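Local coordinates for protein triacylglycerol lipase (Yarrowia lipolytica, PDB 3O0D) that probably hydrolyses triacylglycerols at their ester bonds, as a secreted, glycosylated yeast lipase of the alpha/beta-hydrolase fold, at residues A[174-178]-A[179-183]; A[255-259]-A[260-264]; A[275-278]-A[279-283]. All blocks are in the same frame, centred on the assembly; numbering follows the deposited sequence.

In the fold
The three contacts are local turns that follow one another along the chain, each at a junction of the alpha/beta-hydrolase framework. Contact 1 ends helix 163-177 and leads into strand 183-187, in the parallel part of the ten-stranded mixed sheet. Contact 2 carries the chain from strand 247-250 to its antiparallel neighbour 262-265, and contact 3 lies between the edge strand 269-270 and helix 285-290. Centres of contacts 2 and 3 are about 18 Å apart; the centre of contact 1 is about 29 Å from that of contact 2 and about 35 Å from that of contact 3, which is on the opposite side of the chain's centre. Contact 1 touches an N-linked glycan, whereas contact 3 lies nearer the presumed Ser-His-Asp site.

Contact 1. Residues A[174-178]-A[179-183]; sequences NLKVN and GHDPL. With NAG (2-acetamido-2-deoxy-beta-D-glucopyranose), chain H.
L175 and H180 meet where the helix ends, their side chains crossing at a slant with L175 CD2 3.9 Å from H180 CD2. The H180 ring turns its edge to two oxygens: both the carbonyl O of L175 and O3 of the N-linked sugar lie near the ring plane. Of these two oxygens the sugar's is hydrogen-bonded to the ring, NE2 donating to NAG O3 at 2.9 Å with an N-H...O angle of 159°. H180 CG stands anti to its own carbonyl carbon (chi1 -57°), which carries the imidazole past the L175 carbonyl and out to the glycan. D145 OD1 gives the same sugar a further protein partner. P182, buried, is directed toward the end of the helix; its CG lies 4.0 Å from L175 CB, and its CD also packs against K176 CB. L175 itself reaches I156 and V158 of strand 155-161. K176 bends at chi2 and chi3, and its NZ remains 4.2 Å from D181 OD1, too far for a salt bridge. One water bridges that gap, accepting from NZ and donating to D181 OD1 and to P182 O; a second donates to the carbonyls of K176 and H180. The backbone evidence defines the ending: H180 N donates to L175 O at 2.8 Å, and G179 N weakly to K176 O at 3.3 Å. G179 has phi 96°, where a CB would clash with N178 O. This is a Schellman motif with G179 as C-prime residue, closing helix 163-177 before strand 183-187.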
loop_
_atom_site.group_PDB
_atom_site.type_symbol
_atom_site.label_atom_id
_atom_site.label_comp_id
_atom_site.label_asym_id
_atom_site.label_seq_id
_atom_site.Cartn_x
_atom_site.Cartn_y
_atom_site.Cartn_z
ATOM N N ASN A 174 9.711 4.872 6.264
ATOM C CA ASN A 174 11.144 4.511 6.593
ATOM C C ASN A 174 12.084 5.184 5.546
ATOM O O ASN A 174 12.961 5.951 5.895
ATOM C CB ASN A 174 11.338 2.991 6.601
ATOM C CG ASN A 174 12.667 2.576 6.179
ATOM O OD1 ASN A 174 12.914 1.829 5.147
ATOM N ND2 ASN A 174 13.643 3.056 6.960
ATOM N N LEU A 175 11.820 4.937 4.259
ATOM C CA LEU A 175 12.711 5.445 3.190
ATOM C C LEU A 175 12.711 6.990 3.189
ATOM O O LEU A 175 13.767 7.616 2.991
ATOM C CB LEU A 175 12.214 4.931 1.832
ATOM C CG LEU A 175 12.562 3.474 1.614
ATOM C CD1 LEU A 175 11.829 2.936 0.277
ATOM C CD2 LEU A 175 14.069 3.158 1.508
ATOM N N LYS A 176 11.552 7.596 3.376
ATOM C CA LYS A 176 11.377 9.020 3.333
ATOM C C LYS A 176 12.065 9.748 4.531
ATOM O O LYS A 176 12.828 10.674 4.336
ATOM C CB LYS A 176 9.890 9.317 3.300
ATOM C CG LYS A 176 9.520 10.743 3.567
ATOM C CD LYS A 176 9.650 11.582 2.364
ATOM C CE LYS A 176 8.271 12.059 1.927
ATOM N NZ LYS A 176 8.416 13.010 0.801
ATOM N N VAL A 177 11.883 9.275 5.739
ATOM C CA VAL A 177 12.641 9.867 6.826
ATOM C C VAL A 177 14.148 9.554 6.754
ATOM O O VAL A 177 14.922 10.242 7.361
ATOM C CB VAL A 177 12.102 9.522 8.265
ATOM C CG1 VAL A 177 10.719 9.923 8.447
ATOM C CG2 VAL A 177 12.340 8.182 8.596
ATOM N N ASN A 178 14.535 8.527 6.036
ATOM C CA ASN A 178 15.956 8.171 5.904
ATOM C C ASN A 178 16.634 8.711 4.642
ATOM O O ASN A 178 17.641 8.163 4.193
ATOM C CB ASN A 178 16.225 6.692 6.061
ATOM C CG ASN A 178 16.004 6.245 7.523
ATOM O OD1 ASN A 178 15.108 5.426 7.844
ATOM N ND2 ASN A 178 16.808 6.824 8.416
ATOM N N GLY A 179 16.014 9.759 4.088
ATOM C CA GLY A 179 16.675 10.574 3.046
ATOM C C GLY A 179 16.359 10.222 1.613
ATOM O O GLY A 179 17.049 10.688 0.677
ATOM N N HIS A 180 15.436 9.292 1.425
ATOM C CA HIS A 180 15.074 8.939 0.053
ATOM C C HIS A 180 13.741 9.643 -0.270
ATOM O O HIS A 180 13.116 10.324 0.578
ATOM C CB HIS A 180 14.935 7.403 -0.078
ATOM C CG HIS A 180 16.165 6.649 0.306
ATOM N ND1 HIS A 180 17.192 6.415 -0.577
ATOM C CD2 HIS A 180 16.562 6.104 1.498
ATOM C CE1 HIS A 180 18.131 5.690 0.008
ATOM N NE2 HIS A 180 17.787 5.495 1.276
ATOM N N ASP A 181 13.283 9.502 -1.508
ATOM C CA ASP A 181 12.091 10.225 -1.968
ATOM C C ASP A 181 11.145 9.180 -2.692
ATOM O O ASP A 181 10.938 9.241 -3.929
ATOM C CB ASP A 181 12.538 11.271 -3.001
ATOM C CG ASP A 181 11.448 12.177 -3.446
ATOM O OD1 ASP A 181 10.371 12.245 -2.846
ATOM O OD2 ASP A 181 11.647 12.875 -4.500
ATOM N N PRO A 182 10.664 8.206 -1.952
ATOM C CA PRO A 182 9.937 7.109 -2.539
ATOM C C PRO A 182 8.553 7.531 -3.034
ATOM O O PRO A 182 7.923 8.404 -2.427
ATOM C CB PRO A 182 9.795 6.160 -1.342
ATOM C CG PRO A 182 9.614 7.134 -0.185
ATOM C CD PRO A 182 10.767 8.072 -0.464
ATOM N N LEU A 183 8.026 6.826 -4.042
ATOM C CA LEU A 183 6.566 6.832 -4.382
ATOM C C LEU A 183 5.926 5.666 -3.635
ATOM O O LEU A 183 6.475 4.619 -3.648
ATOM C CB LEU A 183 6.460 6.566 -5.915
ATOM C CG LEU A 183 4.975 6.418 -6.358
ATOM C CD1 LEU A 183 3.975 7.587 -6.098
ATOM C CD2 LEU A 183 5.125 6.018 -7.865
HETATM C C1 NAG H . 18.205 2.852 6.634
HETATM C C2 NAG H . 17.958 2.876 5.108
HETATM C C3 NAG H . 19.194 3.460 4.436
HETATM C C4 NAG H . 19.540 4.832 5.024
HETATM C C5 NAG H . 19.771 4.615 6.500
HETATM C C6 NAG H . 20.316 5.810 7.304
HETATM C C7 NAG H . 16.520 1.090 4.218
HETATM C C8 NAG H . 16.438 -0.278 3.605
HETATM N N2 NAG H . 17.738 1.544 4.537
HETATM O O3 NAG H . 18.931 3.548 3.023
HETATM O O4 NAG H . 20.781 5.275 4.466
HETATM O O5 NAG H . 18.521 4.150 7.053
HETATM O O6 NAG H . 19.591 6.928 6.936
HETATM O O7 NAG H . 15.518 1.744 4.445
HETATM O O HOH W 1 8.773 10.787 -1.180
HETATM O O HOH W 2 13.655 12.255 2.414
#

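Contact 2. Residues A[255-259]-A[260-264]; sequences IHPPL and SNVVM
P258 and N261 are joined through the backbone, N261 N donating to P258 O at 3.0 Å with an N-H...O angle of 157°. With helical phi/psi at L259 and S260 this makes a short 3-10 turn. A weak bond from V262 N to L259 O, 3.5 Å long, prolongs it to the start of strand 262-265, and a water donates to both L259 O and V262 O. Before the turn, P257 and P258 are extended, with psi near 153°. Their rings reach forward over it: P257 CG touches V262 CG2 at 3.8 Å. V262 CG2, anti to the carbonyl carbon and beside the backbone N, is the branch turned to the proline. P258 CB lies 3.8 Å from S260 OG, and P258 CD is 4.2 Å from N261 CB. Outside the turn, V262 and L259 both pack on Y15, whose hydroxyl bonds P257 O. Since prolines lack an amide proton, P257 and P258 cannot donate, and the bonds that close the turn come from the N-H groups of N261 and V262; the chemistry implies a turn held by backbone bonding, with apolar contact added where P257 meets V262.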
loop_
_atom_site.group_PDB
_atom_site.type_symbol
_atom_site.label_atom_id
_atom_site.label_comp_id
_atom_site.label_asym_id
_atom_site.label_seq_id
_atom_site.Cartn_x
_atom_site.Cartn_y
_atom_site.Cartn_z
ATOM N N ILE A 255 -13.654 -5.203 -11.315
ATOM C CA ILE A 255 -12.354 -4.819 -11.908
ATOM C C ILE A 255 -12.612 -3.992 -13.180
ATOM O O ILE A 255 -13.763 -3.838 -13.651
ATOM C CB ILE A 255 -11.489 -6.047 -12.203
ATOM C CG1 ILE A 255 -12.219 -7.054 -13.146
ATOM C CG2 ILE A 255 -11.132 -6.742 -10.840
ATOM C CD1 ILE A 255 -11.368 -8.259 -13.729
ATOM N N HIS A 256 -11.526 -3.482 -13.727
ATOM C CA HIS A 256 -11.587 -2.687 -14.920
ATOM C C HIS A 256 -12.623 -1.586 -14.926
ATOM O O HIS A 256 -13.459 -1.515 -15.847
ATOM C CB HIS A 256 -11.697 -3.642 -16.172
ATOM C CG HIS A 256 -10.533 -4.582 -16.284
ATOM N ND1 HIS A 256 -9.213 -4.149 -16.303
ATOM C CD2 HIS A 256 -10.491 -5.938 -16.290
ATOM C CE1 HIS A 256 -8.417 -5.214 -16.322
ATOM N NE2 HIS A 256 -9.173 -6.304 -16.313
ATOM N N PRO A 257 -12.602 -0.686 -13.921
ATOM C CA PRO A 257 -13.613 0.317 -13.818
ATOM C C PRO A 257 -13.493 1.294 -15.019
ATOM O O PRO A 257 -12.372 1.519 -15.604
ATOM C CB PRO A 257 -13.237 1.059 -12.535
ATOM C CG PRO A 257 -11.740 0.809 -12.337
ATOM C CD PRO A 257 -11.533 -0.581 -12.882
ATOM N N PRO A 258 -14.618 1.912 -15.347
ATOM C CA PRO A 258 -14.572 3.038 -16.275
ATOM C C PRO A 258 -13.722 4.208 -15.679
ATOM O O PRO A 258 -13.598 4.422 -14.479
ATOM C CB PRO A 258 -16.012 3.494 -16.433
ATOM C CG PRO A 258 -16.795 2.598 -15.645
ATOM C CD PRO A 258 -15.963 1.716 -14.763
ATOM N N LEU A 259 -13.160 4.993 -16.602
ATOM C CA LEU A 259 -12.375 6.166 -16.174
ATOM C C LEU A 259 -13.158 7.113 -15.298
ATOM O O LEU A 259 -12.584 7.650 -14.363
ATOM C CB LEU A 259 -11.936 6.928 -17.481
ATOM C CG LEU A 259 -11.121 8.201 -17.210
ATOM C CD1 LEU A 259 -9.846 7.898 -16.459
ATOM C CD2 LEU A 259 -10.697 8.762 -18.650
ATOM N N SER A 260 -14.454 7.307 -15.576
ATOM C CA SER A 260 -15.246 8.251 -14.809
ATOM C C SER A 260 -15.389 7.841 -13.310
ATOM O O SER A 260 -15.833 8.663 -12.516
ATOM C CB SER A 260 -16.649 8.316 -15.418
ATOM O OG SER A 260 -17.182 7.008 -15.617
ATOM N N ASN A 261 -15.070 6.601 -13.041
ATOM C CA ASN A 261 -15.444 6.020 -11.742
ATOM C C ASN A 261 -14.240 5.742 -10.859
ATOM O O ASN A 261 -14.381 5.111 -9.789
ATOM C CB ASN A 261 -16.227 4.765 -11.955
ATOM C CG ASN A 261 -17.665 5.111 -12.259
ATOM O OD1 ASN A 261 -18.605 5.013 -11.380
ATOM N ND2 ASN A 261 -17.877 5.536 -13.464
ATOM N N VAL A 262 -13.102 6.349 -11.160
ATOM C CA VAL A 262 -12.001 6.342 -10.186
ATOM C C VAL A 262 -11.813 7.856 -9.755
ATOM O O VAL A 262 -11.566 8.713 -10.633
ATOM C CB VAL A 262 -10.725 5.809 -10.829
ATOM C CG1 VAL A 262 -9.496 5.802 -9.813
ATOM C CG2 VAL A 262 -10.859 4.406 -11.467
ATOM N N VAL A 263 -11.920 8.169 -8.466
ATOM C CA VAL A 263 -12.010 9.580 -8.074
ATOM C C VAL A 263 -10.933 9.824 -6.992
ATOM O O VAL A 263 -10.576 8.902 -6.233
ATOM C CB VAL A 263 -13.426 10.001 -7.590
ATOM C CG1 VAL A 263 -14.427 9.946 -8.776
ATOM C CG2 VAL A 263 -13.896 9.092 -6.371
ATOM N N MET A 264 -10.471 11.087 -6.899
ATOM C CA MET A 264 -9.543 11.441 -5.821
ATOM C C MET A 264 -10.383 12.043 -4.696
ATOM O O MET A 264 -11.244 12.901 -4.935
ATOM C CB MET A 264 -8.616 12.560 -6.374
ATOM C CG MET A 264 -7.855 12.233 -7.680
ATOM S SD MET A 264 -6.832 10.790 -7.481
ATOM C CE MET A 264 -5.459 11.419 -6.403
HETATM O O HOH W 3 -12.535 10.017 -12.890
#

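Contact 3. Residues A[275-278]-A[279-283]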
loop_
_atom_site.group_PDB
_atom_site.type_symbol
_atom_site.label_atom_id
_atom_site.label_comp_id
_atom_site.label_asym_id
_atom_site.label_seq_id
_atom_site.Cartn_x
_atom_site.Cartn_y
_atom_site.Cartn_z
ATOM N N ALA A 275 -15.396 5.455 3.425
ATOM C CA ALA A 275 -16.183 5.682 4.646
ATOM C C ALA A 275 -17.672 5.591 4.408
ATOM O O ALA A 275 -18.462 5.405 5.386
ATOM C CB ALA A 275 -15.808 7.036 5.342
ATOM N N GLY A 276 -18.109 5.841 3.175
ATOM C CA GLY A 276 -19.531 5.745 2.775
ATOM C C GLY A 276 -20.017 4.350 2.289
ATOM O O GLY A 276 -21.239 4.241 1.892
ATOM N N ASN A 277 -19.149 3.355 2.367
ATOM C CA ASN A 277 -19.546 1.932 1.977
ATOM C C ASN A 277 -20.866 1.596 2.759
ATOM O O ASN A 277 -20.946 1.897 3.973
ATOM C CB ASN A 277 -18.527 0.967 2.407
ATOM C CG ASN A 277 -17.347 0.861 1.397
ATOM O OD1 ASN A 277 -17.478 1.341 0.235
ATOM N ND2 ASN A 277 -16.222 0.322 1.834
ATOM N N THR A 278 -21.863 1.115 2.042
ATOM C CA THR A 278 -23.163 0.772 2.683
ATOM C C THR A 278 -23.069 -0.648 3.206
ATOM O O THR A 278 -22.271 -1.418 2.833
ATOM C CB THR A 278 -24.369 0.824 1.707
ATOM O OG1 THR A 278 -24.238 -0.229 0.737
ATOM C CG2 THR A 278 -24.461 2.181 1.042
ATOM N N LEU A 279 -24.027 -1.016 4.072
ATOM C CA LEU A 279 -24.003 -2.402 4.617
ATOM C C LEU A 279 -24.122 -3.461 3.556
ATOM O O LEU A 279 -23.379 -4.442 3.597
ATOM C CB LEU A 279 -25.307 -2.526 5.482
ATOM C CG LEU A 279 -25.333 -3.870 6.225
ATOM C CD1 LEU A 279 -24.296 -3.988 7.365
ATOM C CD2 LEU A 279 -26.797 -4.030 6.843
ATOM N N LEU A 280 -24.974 -3.300 2.550
ATOM C CA LEU A 280 -25.081 -4.266 1.467
ATOM C C LEU A 280 -23.796 -4.321 0.610
ATOM O O LEU A 280 -23.394 -5.381 0.165
ATOM C CB LEU A 280 -26.253 -3.946 0.560
ATOM C CG LEU A 280 -27.632 -4.303 1.155
ATOM C CD1 LEU A 280 -27.624 -3.998 2.571
ATOM C CD2 LEU A 280 -28.823 -3.656 0.407
ATOM N N GLN A 281 -23.197 -3.136 0.417
ATOM C CA GLN A 281 -21.917 -3.094 -0.308
ATOM C C GLN A 281 -20.802 -3.838 0.381
ATOM O O GLN A 281 -19.911 -4.361 -0.332
ATOM C CB GLN A 281 -21.486 -1.639 -0.616
ATOM C CG GLN A 281 -22.342 -1.012 -1.661
ATOM C CD GLN A 281 -22.284 0.500 -1.622
ATOM O OE1 GLN A 281 -21.485 1.084 -0.849
ATOM N NE2 GLN A 281 -23.055 1.149 -2.501
ATOM N N GLN A 282 -20.842 -3.944 1.720
ATOM C CA GLN A 282 -19.771 -4.525 2.553
ATOM C C GLN A 282 -19.882 -6.041 2.713
ATOM O O GLN A 282 -18.977 -6.659 3.313
ATOM C CB GLN A 282 -19.707 -3.909 3.934
ATOM C CG GLN A 282 -19.484 -2.370 4.003
ATOM C CD GLN A 282 -19.793 -1.784 5.380
ATOM O OE1 GLN A 282 -20.762 -2.229 6.064
ATOM N NE2 GLN A 282 -18.977 -0.803 5.827
ATOM N N VAL A 283 -21.010 -6.606 2.276
ATOM C CA VAL A 283 -21.294 -8.025 2.535
ATOM C C VAL A 283 -20.234 -8.971 2.101
ATOM O O VAL A 283 -19.724 -9.787 2.939
ATOM C CB VAL A 283 -22.638 -8.445 1.927
ATOM C CG1 VAL A 283 -22.740 -10.015 1.831
ATOM C CG2 VAL A 283 -23.677 -7.794 2.799
#
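T278 lies over one face of the Q281 side-chain amide. Its OG1 stands almost directly above the amide carbon, 3.1 Å from Q281 CD, and its CG2 and backbone N are on that same side. The backbone N-H points at OE1 of Q281 from above: T278 N to Q281 OE1 is 2.9 Å and the N-H...O angle 169°, yet the donor is 53° out of the carbonyl plane. R228 NH1 also donates to this oxygen, which is therefore gripped twice. The N277 amide plane is perpendicular to that of Q281, with N277 OD1 4.2 Å from Q281 OE1; the N277 amide is held elsewhere, by G229 N and Q234 OE1. Q282 lays its CG 3.8 Å from N277 CB, while its NE2 bonds Q234 OE1.

T278 OG1 sits between its backbone N and carbonyl carbon (chi1 67°), a position from which it accepts Q281 N at 3.1 Å. Q281 CG stands anti to the carbonyl carbon, and the chain extended beyond it reaches T278 N with OE1. Replacing Q281 by an alanine would probably leave T278 N without this acceptor and R228 without one of its mates, the T278 backbone being freer to turn. Further on, Q282 N bonds weakly to T278 O at 3.1 Å and also donates to L279 O, and L280 to V283 form a type I turn.

The reciprocal T278-Q281 pair has the bonding pattern of a capping box, although residues 279-283 are helical in phi/psi without regular helix bonds. Q281 through R228, N277 through G229 and Q234, and Q282 through Q234 tie the surface segment before helix 285-290 to the loop after strand 222-227, with N277 close to, but not touching, the probable Ser-His-Asp triad of the lipase fold.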